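Local atomic coordinates of glycerate dehydrogenase (Bacillus sp. 5mfcol3.1, PDB entry 6P2I), a protein that reduces acyclic imino acids asymmetrically with NADPH as cofactor, probably yielding D-amino acids such as D-arginine. Residues K143-G149 with S193-H199; A103-F107 with I160-M166; I63-K67 with N87-V91. All blocks are in the same frame, centred on the assembly; numbering follows the deposited sequence. Where two conformers were deposited one is given.

Contact 1: K143-G149 with S193-H199. With NAP (NADP nicotinamide-adenine-dinucleotide phosphate), chain C.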
loop_
_atom_site.group_PDB
_atom_site.type_symbol
_atom_site.label_atom_id
_atom_site.label_comp_id
_atom_site.label_asym_id
_atom_site.label_seq_id
_atom_site.Cartn_x
_atom_site.Cartn_y
_atom_site.Cartn_z
ATOM N N LYS A 143 5.909 -12.228 7.131
ATOM C CA LYS A 143 4.834 -12.282 8.106
ATOM C C LYS A 143 3.772 -13.269 7.647
ATOM O O LYS A 143 3.737 -13.697 6.493
ATOM C CB LYS A 143 4.206 -10.904 8.308
ATOM C CG LYS A 143 5.212 -9.849 8.766
ATOM C CD LYS A 143 5.725 -10.146 10.161
ATOM C CE LYS A 143 6.758 -9.112 10.592
ATOM N NZ LYS A 143 7.884 -9.034 9.613
ATOM N N THR A 144 2.888 -13.622 8.570
ATOM C CA THR A 144 1.800 -14.547 8.278
ATOM C C THR A 144 0.532 -13.752 8.022
ATOM O O THR A 144 0.105 -12.964 8.875
ATOM C CB THR A 144 1.581 -15.522 9.430
ATOM O OG1 THR A 144 2.731 -16.363 9.567
ATOM C CG2 THR A 144 0.337 -16.391 9.151
ATOM N N ILE A 145 -0.066 -13.954 6.853
ATOM C CA ILE A 145 -1.362 -13.365 6.533
ATOM C C ILE A 145 -2.400 -14.476 6.547
ATOM O O ILE A 145 -2.188 -15.537 5.949
ATOM C CB ILE A 145 -1.345 -12.626 5.185
ATOM C CG1 ILE A 145 -2.726 -12.034 4.901
ATOM C CG2 ILE A 145 -0.887 -13.533 4.042
ATOM C CD1 ILE A 145 -2.732 -11.020 3.756
ATOM N N GLY A 146 -3.511 -14.233 7.241
ATOM C CA GLY A 146 -4.566 -15.219 7.363
ATOM C C GLY A 146 -5.794 -14.745 6.614
ATOM O O GLY A 146 -6.297 -13.639 6.855
ATOM N N LEU A 147 -6.261 -15.559 5.681
ATOM C CA LEU A 147 -7.348 -15.195 4.779
ATOM C C LEU A 147 -8.593 -15.962 5.202
ATOM O O LEU A 147 -8.633 -17.193 5.107
ATOM C CB LEU A 147 -6.955 -15.496 3.334
ATOM C CG LEU A 147 -5.619 -14.876 2.892
ATOM C CD1 LEU A 147 -5.202 -15.349 1.495
ATOM C CD2 LEU A 147 -5.710 -13.357 2.937
ATOM N N ILE A 148 -9.601 -15.242 5.698
ATOM C CA ILE A 148 -10.880 -15.846 6.052
ATOM C C ILE A 148 -11.726 -15.797 4.781
ATOM O O ILE A 148 -12.319 -14.766 4.450
ATOM C CB ILE A 148 -11.549 -15.128 7.226
ATOM C CG1 ILE A 148 -10.655 -15.173 8.466
ATOM C CG2 ILE A 148 -12.944 -15.733 7.523
ATOM C CD1 ILE A 148 -11.149 -14.301 9.612
ATOM N N GLY A 149 -11.751 -16.913 4.050
ATOM C CA GLY A 149 -12.291 -16.935 2.703
ATOM C C GLY A 149 -11.163 -16.962 1.695
ATOM O O GLY A 149 -10.309 -16.068 1.692
ATOM N N SER A 193 -1.984 -15.218 12.891
ATOM C CA SER A 193 -1.832 -14.262 11.801
ATOM C C SER A 193 -1.278 -12.933 12.292
ATOM O O SER A 193 -1.720 -12.389 13.307
ATOM C CB SER A 193 -3.167 -14.010 11.096
ATOM O OG SER A 193 -3.702 -15.209 10.567
ATOM N N ASP A 194 -0.312 -12.405 11.550
ATOM C CA ASP A 194 0.099 -11.021 11.740
ATOM C C ASP A 194 -0.861 -10.074 11.052
ATOM O O ASP A 194 -1.071 -8.944 11.518
ATOM C CB ASP A 194 1.513 -10.843 11.205
ATOM C CG ASP A 194 2.486 -11.748 11.900
ATOM O OD1 ASP A 194 2.581 -11.628 13.137
ATOM O OD2 ASP A 194 3.146 -12.591 11.242
ATOM N N ILE A 195 -1.433 -10.524 9.940
ATOM C CA ILE A 195 -2.389 -9.767 9.148
ATOM C C ILE A 195 -3.575 -10.685 8.886
ATOM O O ILE A 195 -3.388 -11.852 8.524
ATOM C CB ILE A 195 -1.764 -9.286 7.824
ATOM C CG1 ILE A 195 -0.537 -8.400 8.104
ATOM C CG2 ILE A 195 -2.799 -8.554 6.978
ATOM C CD1 ILE A 195 0.639 -8.628 7.167
ATOM N N ILE A 196 -4.786 -10.182 9.108
ATOM C CA ILE A 196 -6.000 -10.952 8.868
ATOM C C ILE A 196 -6.820 -10.189 7.848
ATOM O O ILE A 196 -7.018 -8.979 7.997
ATOM C CB ILE A 196 -6.811 -11.164 10.159
ATOM C CG1 ILE A 196 -6.000 -11.958 11.177
ATOM C CG2 ILE A 196 -8.153 -11.850 9.845
ATOM C CD1 ILE A 196 -6.455 -11.790 12.617
ATOM N N SER A 197 -7.288 -10.883 6.810
ATOM C CA SER A 197 -8.109 -10.248 5.778
ATOM C C SER A 197 -9.333 -11.105 5.484
ATOM O O SER A 197 -9.212 -12.318 5.282
ATOM C CB SER A 197 -7.296 -10.019 4.494
ATOM O OG SER A 197 -7.985 -9.180 3.590
ATOM N N LEU A 198 -10.509 -10.468 5.441
ATOM C CA LEU A 198 -11.769 -11.167 5.206
ATOM C C LEU A 198 -12.109 -11.176 3.719
ATOM O O LEU A 198 -12.040 -10.135 3.055
ATOM C CB LEU A 198 -12.907 -10.507 5.994
ATOM C CG LEU A 198 -12.921 -10.796 7.499
ATOM C CD1 LEU A 198 -13.565 -9.652 8.278
ATOM C CD2 LEU A 198 -13.648 -12.106 7.781
ATOM N N HIS A 199 -12.495 -12.349 3.206
ATOM C CA HIS A 199 -12.861 -12.519 1.803
ATOM C C HIS A 199 -13.981 -13.549 1.706
ATOM O O HIS A 199 -13.869 -14.577 1.050
ATOM C CB HIS A 199 -11.633 -12.902 0.985
ATOM C CG HIS A 199 -10.580 -11.850 1.024
ATOM N ND1 HIS A 199 -10.732 -10.633 0.392
ATOM C CD2 HIS A 199 -9.397 -11.791 1.683
ATOM C CE1 HIS A 199 -9.670 -9.885 0.629
ATOM N NE2 HIS A 199 -8.846 -10.561 1.410
HETATM P PA NAP C . -15.992 -16.521 -3.501
HETATM O O1A NAP C . -17.398 -17.080 -3.430
HETATM O O2A NAP C . -15.133 -16.825 -4.693
HETATM O O5B NAP C . -15.208 -17.021 -2.202
HETATM C C5B NAP C . -15.834 -17.051 -0.924
HETATM C C4B NAP C . -14.890 -17.780 0.025
HETATM O O4B NAP C . -15.470 -17.728 1.331
HETATM C C3B NAP C . -14.738 -19.262 -0.327
HETATM O O3B NAP C . -13.437 -19.715 0.096
HETATM C C2B NAP C . -15.773 -19.936 0.541
HETATM O O2B NAP C . -15.462 -21.291 0.827
HETATM C C1B NAP C . -15.635 -19.077 1.784
HETATM N N9A NAP C . -16.799 -19.230 2.670
HETATM C C8A NAP C . -18.099 -19.116 2.333
HETATM N N7A NAP C . -18.886 -19.348 3.412
HETATM C C5A NAP C . -18.068 -19.634 4.443
HETATM C C6A NAP C . -18.236 -19.973 5.869
HETATM N N6A NAP C . -19.473 -20.064 6.414
HETATM N N1A NAP C . -17.119 -20.184 6.595
HETATM C C2A NAP C . -15.878 -20.096 6.066
HETATM N N3A NAP C . -15.638 -19.790 4.776
HETATM C C4A NAP C . -16.692 -19.557 3.944
HETATM O O3 NAP C . -16.156 -14.939 -3.222
HETATM P PN NAP C . -15.182 -13.752 -3.700
HETATM O O1N NAP C . -15.367 -13.490 -5.174
HETATM O O2N NAP C . -13.780 -14.010 -3.193
HETATM O O5D NAP C . -15.841 -12.519 -2.911
HETATM C C5D NAP C . -15.905 -12.531 -1.481
HETATM C C4D NAP C . -16.665 -11.314 -0.971
HETATM O O4D NAP C . -15.931 -10.136 -1.293
HETATM C C3D NAP C . -18.012 -11.081 -1.639
HETATM O O3D NAP C . -19.057 -11.886 -1.073
HETATM C C2D NAP C . -18.224 -9.590 -1.421
HETATM O O2D NAP C . -19.024 -9.387 -0.249
HETATM C C1D NAP C . -16.815 -9.024 -1.226
HETATM N N1N NAP C . -16.500 -8.048 -2.277
HETATM C C2N NAP C . -16.136 -6.801 -1.932
HETATM C C3N NAP C . -15.847 -5.842 -2.900
HETATM C C7N NAP C . -15.468 -4.440 -2.492
HETATM O O7N NAP C . -15.526 -3.542 -3.320
HETATM N N7N NAP C . -15.132 -4.176 -1.222
HETATM C C4N NAP C . -15.942 -6.196 -4.249
HETATM C C5N NAP C . -16.332 -7.495 -4.585
HETATM C C6N NAP C . -16.599 -8.405 -3.569
HETATM P P2B NAP C . -15.872 -22.518 -0.139
HETATM O O1X NAP C . -17.369 -22.386 -0.359
HETATM O O2X NAP C . -15.092 -22.305 -1.408
HETATM O O3X NAP C . -15.419 -23.729 0.633
#
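Strands 144-148 and 195-198 pair in parallel in the middle of the Rossmann-type NADP-binding sheet. Their axes come within 4.6 Å at an angle of 20°. Gly146 N donates to Ile195 O at 2.7 Å, and Gly146 O takes Ser197 N. Ile148 continues the pattern, with its N on Ser197 O and its O on His199 N. At the start, Thr144 O accepts both Asp194 N and Ile195 N. Asp194 also reaches back with its side chain: OD2 takes Thr144 N through its anti lone pair at 2.9 Å, almost straight at 178°. Its CG lies beside its own backbone N (chi1 -59°), which brings the carboxylate over to that amide. OD1 is held in a salt bridge with Lys219. Gly146 CA is 3.3 Å from Ser193 OG, so a side chain here would strike that hydroxyl, itself hydrogen-bonded to Leu189 O. On the same face Ile148 CD1 meets Ile196 CG2 at 3.9 Å. Ile145 and Ile195 meet on the other face. Gly149 follows the strand and probably opens the GxGxxG turn; its CA is 3.6 Å from NADP O4B. The regular parallel bonds hold Gly149 and His199 side by side where they line the cofactor pocket.

Contact 2: A103-F107 with I160-M166. With EDO (1,2-ethanediol), chain E.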
loop_
_atom_site.group_PDB
_atom_site.type_symbol
_atom_site.label_atom_id
_atom_site.label_comp_id
_atom_site.label_asym_id
_atom_site.label_seq_id
_atom_site.Cartn_x
_atom_site.Cartn_y
_atom_site.Cartn_z
ATOM N N ALA A 103 -8.066 -7.154 -4.291
ATOM C CA ALA A 103 -6.824 -7.693 -3.748
ATOM C C ALA A 103 -5.762 -6.605 -3.617
ATOM O O ALA A 103 -5.064 -6.531 -2.597
ATOM C CB ALA A 103 -6.320 -8.837 -4.627
ATOM N N GLU A 104 -5.632 -5.741 -4.624
ATOM C CA GLU A 104 -4.679 -4.641 -4.488
ATOM C C GLU A 104 -5.090 -3.692 -3.373
ATOM O O GLU A 104 -4.231 -3.158 -2.660
ATOM C CB GLU A 104 -4.529 -3.893 -5.814
ATOM C CG GLU A 104 -3.790 -4.712 -6.847
ATOM C CD GLU A 104 -3.478 -3.969 -8.136
ATOM O OE1 GLU A 104 -3.511 -2.719 -8.147
ATOM O OE2 GLU A 104 -3.199 -4.659 -9.146
ATOM N N HIS A 105 -6.400 -3.493 -3.183
ATOM C CA HIS A 105 -6.852 -2.623 -2.106
ATOM C C HIS A 105 -6.499 -3.176 -0.742
ATOM O O HIS A 105 -6.268 -2.402 0.197
ATOM C CB HIS A 105 -8.367 -2.420 -2.199
ATOM C CG HIS A 105 -8.852 -1.193 -1.512
ATOM N ND1 HIS A 105 -8.726 0.066 -2.061
ATOM C CD2 HIS A 105 -9.501 -1.026 -0.333
ATOM C CE1 HIS A 105 -9.285 0.952 -1.255
ATOM N NE2 HIS A 105 -9.755 0.317 -0.196
ATOM N N VAL A 106 -6.482 -4.506 -0.591
ATOM C CA VAL A 106 -6.063 -5.083 0.680
ATOM C C VAL A 106 -4.662 -4.593 1.034
ATOM O O VAL A 106 -4.390 -4.206 2.179
ATOM C CB VAL A 106 -6.104 -6.623 0.616
ATOM C CG1 VAL A 106 -5.399 -7.235 1.820
ATOM C CG2 VAL A 106 -7.550 -7.136 0.526
ATOM N N PHE A 107 -3.765 -4.585 0.051
ATOM C CA PHE A 107 -2.404 -4.129 0.311
ATOM C C PHE A 107 -2.341 -2.616 0.449
ATOM O O PHE A 107 -1.566 -2.114 1.263
ATOM C CB PHE A 107 -1.462 -4.652 -0.777
ATOM C CG PHE A 107 -1.197 -6.116 -0.642
ATOM C CD1 PHE A 107 -2.069 -7.052 -1.188
ATOM C CD2 PHE A 107 -0.114 -6.555 0.095
ATOM C CE1 PHE A 107 -1.847 -8.398 -1.022
ATOM C CE2 PHE A 107 0.120 -7.912 0.263
ATOM C CZ PHE A 107 -0.737 -8.831 -0.297
ATOM N N ILE A 160 -0.500 -12.402 -4.456
ATOM C CA ILE A 160 0.312 -11.227 -4.165
ATOM C C ILE A 160 1.136 -11.452 -2.905
ATOM O O ILE A 160 2.331 -11.128 -2.860
ATOM C CB ILE A 160 -0.572 -9.976 -4.037
ATOM C CG1 ILE A 160 -1.301 -9.689 -5.355
ATOM C CG2 ILE A 160 0.272 -8.787 -3.610
ATOM C CD1 ILE A 160 -2.343 -8.627 -5.222
ATOM N N ALA A 161 0.517 -12.022 -1.869
ATOM C CA ALA A 161 1.239 -12.280 -0.624
ATOM C C ALA A 161 2.391 -13.254 -0.836
ATOM O O ALA A 161 3.501 -13.034 -0.333
ATOM C CB ALA A 161 0.287 -12.818 0.439
ATOM N N ASN A 162 2.139 -14.361 -1.552
ATOM C CA ASN A 162 3.143 -15.422 -1.648
ATOM C C ASN A 162 4.381 -14.935 -2.379
ATOM O O ASN A 162 5.485 -15.447 -2.151
ATOM C CB ASN A 162 2.562 -16.661 -2.344
ATOM C CG ASN A 162 2.033 -17.703 -1.362
ATOM O OD1 ASN A 162 2.698 -18.050 -0.381
ATOM N ND2 ASN A 162 0.835 -18.217 -1.631
ATOM N N ALA A 163 4.226 -13.928 -3.231
ATOM C CA ALA A 163 5.345 -13.355 -3.955
ATOM C C ALA A 163 5.899 -12.096 -3.296
ATOM O O ALA A 163 6.999 -11.665 -3.656
ATOM C CB ALA A 163 4.932 -13.078 -5.404
ATOM N N PHE A 164 5.175 -11.502 -2.338
ATOM C CA PHE A 164 5.800 -10.682 -1.302
ATOM C C PHE A 164 6.625 -11.523 -0.337
ATOM O O PHE A 164 7.249 -10.957 0.570
ATOM C CB PHE A 164 4.749 -9.934 -0.488
ATOM C CG PHE A 164 4.649 -8.466 -0.786
ATOM C CD1 PHE A 164 5.600 -7.579 -0.327
ATOM C CD2 PHE A 164 3.555 -7.967 -1.485
ATOM C CE1 PHE A 164 5.484 -6.234 -0.588
ATOM C CE2 PHE A 164 3.434 -6.621 -1.743
ATOM C CZ PHE A 164 4.401 -5.750 -1.293
ATOM N N GLN A 165 6.663 -12.843 -0.519
ATOM C CA GLN A 165 7.325 -13.768 0.401
ATOM C C GLN A 165 6.729 -13.643 1.805
ATOM O O GLN A 165 7.409 -13.324 2.781
ATOM C CB GLN A 165 8.846 -13.561 0.411
ATOM C CG GLN A 165 9.520 -13.843 -0.925
ATOM C CD GLN A 165 9.355 -15.283 -1.376
ATOM O OE1 GLN A 165 8.855 -15.548 -2.468
ATOM N NE2 GLN A 165 9.783 -16.221 -0.537
ATOM N N MET A 166 5.425 -13.878 1.879
ATOM C CA MET A 166 4.696 -13.996 3.134
ATOM C C MET A 166 4.283 -15.448 3.330
ATOM O O MET A 166 4.248 -16.230 2.380
ATOM C CB MET A 166 3.453 -13.096 3.137
ATOM C CG MET A 166 3.793 -11.645 2.898
ATOM S SD MET A 166 2.383 -10.594 2.738
ATOM C CE MET A 166 1.818 -10.566 4.426
HETATM C C1 EDO E . 9.903 -9.498 -1.709
HETATM O O1 EDO E . 9.244 -8.917 -0.579
HETATM C C2 EDO E . 11.149 -8.688 -2.052
HETATM O O2 EDO E . 12.139 -8.902 -1.038
#
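Residues 103-107 are a piece of helix 99-114, and residues 160-166 hold the last turn of helix 152-163 and the turn after it. The backbones stay well apart, and the closest CA atoms, Ala103 and Ile160, are 8.0 Å from each other. No hydrogen bond crosses, so side chains make the contact. Phe107 carries most of it. Its CG lies opposite its carbonyl carbon (chi1 -73°), and the ring reaches toward the other helix end. Ile160 lays its CG2 methyl over one ring face, 3.6 Å from the centroid and toward the rim, in a CH-pi contact. The CD1 end of Ile160 runs on to Ala103 CB, 4.0 Å away. Phe164 sets its ring nearly parallel to that of Phe107, with planes at 7°, but the rings are slid apart and barely overlap; their centroids are 5.5 Å apart. Met166 SD comes to the edge of the Phe107 ring, 4.3 Å from CE2. A Schellman motif ends helix 152-163: Met166 N bonds to Ala161 O, and Gln165, with positive phi, is the C-prime residue. This turn leads the chain into strand 167-171 of the Rossmann-type domain and returns Met166 to the Phe107 ring. An alanine in place of Phe107 would be likely to open a gap between the helices and leave Ile160 CG2 without its aromatic face. The subunit interface is adjacent. Ile160 packs on Phe164 of the second subunit, and Glu104 OE1 accepts a bond from Ile140 N of that subunit.

Contact 3: I63-K67 with N87-V91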
loop_
_atom_site.group_PDB
_atom_site.type_symbol
_atom_site.label_atom_id
_atom_site.label_comp_id
_atom_site.label_asym_id
_atom_site.label_seq_id
_atom_site.Cartn_x
_atom_site.Cartn_y
_atom_site.Cartn_z
ATOM N N ILE A 63 -44.090 -10.434 -7.120
ATOM C CA ILE A 63 -43.500 -10.273 -8.443
ATOM C C ILE A 63 -44.134 -11.259 -9.414
ATOM O O ILE A 63 -44.418 -12.410 -9.063
ATOM C CB ILE A 63 -41.972 -10.462 -8.367
ATOM C CG1 ILE A 63 -41.338 -9.285 -7.627
ATOM C CG2 ILE A 63 -41.356 -10.618 -9.764
ATOM C CD1 ILE A 63 -39.850 -9.429 -7.398
ATOM N N SER A 64 -44.362 -10.802 -10.643
ATOM C CA SER A 64 -44.760 -11.667 -11.740
ATOM C C SER A 64 -43.839 -11.413 -12.926
ATOM O O SER A 64 -43.007 -10.502 -12.909
ATOM C CB SER A 64 -46.235 -11.437 -12.126
ATOM O OG SER A 64 -46.430 -10.118 -12.606
ATOM N N ARG A 65 -43.979 -12.273 -13.941
ATOM C CA ARG A 65 -43.285 -12.190 -15.229
ATOM C C ARG A 65 -41.786 -12.460 -15.144
ATOM O O ARG A 65 -41.257 -13.245 -15.939
ATOM C CB ARG A 65 -43.524 -10.829 -15.886
ATOM C CG ARG A 65 -42.792 -10.669 -17.202
ATOM C CD ARG A 65 -43.154 -9.370 -17.899
ATOM N NE ARG A 65 -42.358 -9.158 -19.106
ATOM C CZ ARG A 65 -42.498 -8.111 -19.913
ATOM N NH1 ARG A 65 -43.402 -7.179 -19.635
ATOM N NH2 ARG A 65 -41.740 -7.993 -20.996
ATOM N N LEU A 66 -41.102 -11.821 -14.192
ATOM C CA LEU A 66 -39.644 -11.911 -14.082
ATOM C C LEU A 66 -39.156 -13.356 -14.105
ATOM O O LEU A 66 -39.666 -14.206 -13.376
ATOM C CB LEU A 66 -39.191 -11.233 -12.784
ATOM C CG LEU A 66 -37.683 -11.231 -12.515
ATOM C CD1 LEU A 66 -36.975 -10.404 -13.574
ATOM C CD2 LEU A 66 -37.409 -10.705 -11.117
ATOM N N LYS A 67 -38.132 -13.627 -14.924
ATOM C CA LYS A 67 -37.555 -14.962 -14.983
ATOM C C LYS A 67 -36.086 -15.022 -14.601
ATOM O O LYS A 67 -35.617 -16.099 -14.216
ATOM C CB LYS A 67 -37.712 -15.562 -16.389
ATOM C CG LYS A 67 -39.155 -15.913 -16.769
ATOM C CD LYS A 67 -39.793 -16.814 -15.726
ATOM C CE LYS A 67 -39.123 -18.183 -15.707
ATOM N NZ LYS A 67 -39.588 -19.028 -14.571
ATOM N N ASN A 87 -39.630 -19.295 -6.241
ATOM C CA ASN A 87 -40.560 -18.698 -7.190
ATOM C C ASN A 87 -40.083 -18.845 -8.632
ATOM O O ASN A 87 -40.547 -18.110 -9.512
ATOM C CB ASN A 87 -40.799 -17.225 -6.854
ATOM C CG ASN A 87 -41.773 -17.043 -5.706
ATOM O OD1 ASN A 87 -42.961 -16.793 -5.920
ATOM N ND2 ASN A 87 -41.273 -17.153 -4.478
ATOM N N GLU A 88 -39.162 -19.776 -8.881
ATOM C CA GLU A 88 -38.706 -20.121 -10.229
ATOM C C GLU A 88 -38.087 -18.923 -10.949
ATOM O O GLU A 88 -38.266 -18.742 -12.155
ATOM C CB GLU A 88 -39.844 -20.730 -11.050
ATOM C CG GLU A 88 -40.212 -22.151 -10.631
ATOM C CD GLU A 88 -41.525 -22.624 -11.229
ATOM O OE1 GLU A 88 -42.345 -23.205 -10.485
ATOM O OE2 GLU A 88 -41.742 -22.413 -12.442
ATOM N N ILE A 89 -37.346 -18.102 -10.209
ATOM C CA ILE A 89 -36.598 -16.987 -10.780
ATOM C C ILE A 89 -35.119 -17.288 -10.607
ATOM O O ILE A 89 -34.642 -17.467 -9.479
ATOM C CB ILE A 89 -36.971 -15.647 -10.129
ATOM C CG1 ILE A 89 -38.466 -15.369 -10.331
ATOM C CG2 ILE A 89 -36.102 -14.530 -10.693
ATOM C CD1 ILE A 89 -38.937 -14.076 -9.704
ATOM N N MET A 90 -34.402 -17.346 -11.724
ATOM C CA MET A 90 -32.983 -17.670 -11.728
ATOM C C MET A 90 -32.163 -16.421 -11.424
ATOM O O MET A 90 -32.566 -15.300 -11.745
ATOM C CB MET A 90 -32.622 -18.284 -13.087
ATOM C CG MET A 90 -31.288 -19.006 -13.200
ATOM S SD MET A 90 -30.818 -19.167 -14.946
ATOM C CE MET A 90 -31.347 -20.854 -15.216
ATOM N N VAL A 91 -31.021 -16.619 -10.756
ATOM C CA VAL A 91 -30.164 -15.528 -10.298
ATOM C C VAL A 91 -28.732 -15.809 -10.720
ATOM O O VAL A 91 -28.227 -16.915 -10.505
ATOM C CB VAL A 91 -30.203 -15.357 -8.768
ATOM C CG1 VAL A 91 -29.382 -14.130 -8.346
ATOM C CG2 VAL A 91 -31.612 -15.274 -8.281
HETATM O O HOH W 1 -41.088 -17.383 -12.483
#
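Ile89 lays its CD1 end against Leu66, meeting CD2 at 4.0 Å, and the two side chains cross at about a right angle. Ile89 CG1 lies beside the backbone N (chi1 -60°), which carries CD1 toward residues 63-67. There CG1 also rests 3.5 Å from Leu66 O. The CG2 methyl of Ile63 touches the same end, 4.2 Å from Ile89 CD1. The result is a small apolar cluster of three residues.

Lys67 makes the polar side of the contact. Its side chain starts away from residues 87-91 but bends at chi2 and chi3 (-54° and -67°), so that NZ curls back to them. NZ donates to Glu88 O at 2.8 Å, in the carbonyl plane. It also donates a hydrogen bond to a water, which in turn donates to Asn87 O, so two successive carbonyls are tied to one ammonium, one directly and one through the water. Glu88 OE2 stays 4.5 Å from NZ, beyond a salt bridge, though its charge may still favour the ammonium. These carbonyls belong to the Schellman turn that ends helix 81-86, with Glu88 as its C-prime residue. The lysine charge therefore sits near the C-terminal end of that helix, probably a favourable place.

Met90 N bonds to Lys67 O at 3.0 Å. This bond lies where strands 68-71 and 90-92 begin to run parallel, at the 90-92 end of the five-stranded sheet. Leu66 packs on Leu42 of helix 35-43, Ile89 on Leu84 of helix 81-86, and Met90 on Tyr297 of helix 280-298.

Overall arrangement
Contact 3 comes first along the chain and closes before the other two open. It joins the loop leading into strand 68-71 to the start of strand 90-92 in the five-stranded parallel sheet. Contacts 1 and 2 belong to the seven-stranded sheet and its helices, and their segments alternate along the chain. Their centres are 11 Å apart and they touch: His199 CE1 packs on Val106 CG2 and Ile195 CD1 on Met166 CE. Contact 3 is centred about 38 Å from contact 1 and 40 Å from contact 2, across the chain's centre. Contacts 1 and 2 build the NADP-binding domain, contact 2 beside the second subunit; contact 3 lies in the other domain, probably substrate-side as in D-2-hydroxyacid dehydrogenases.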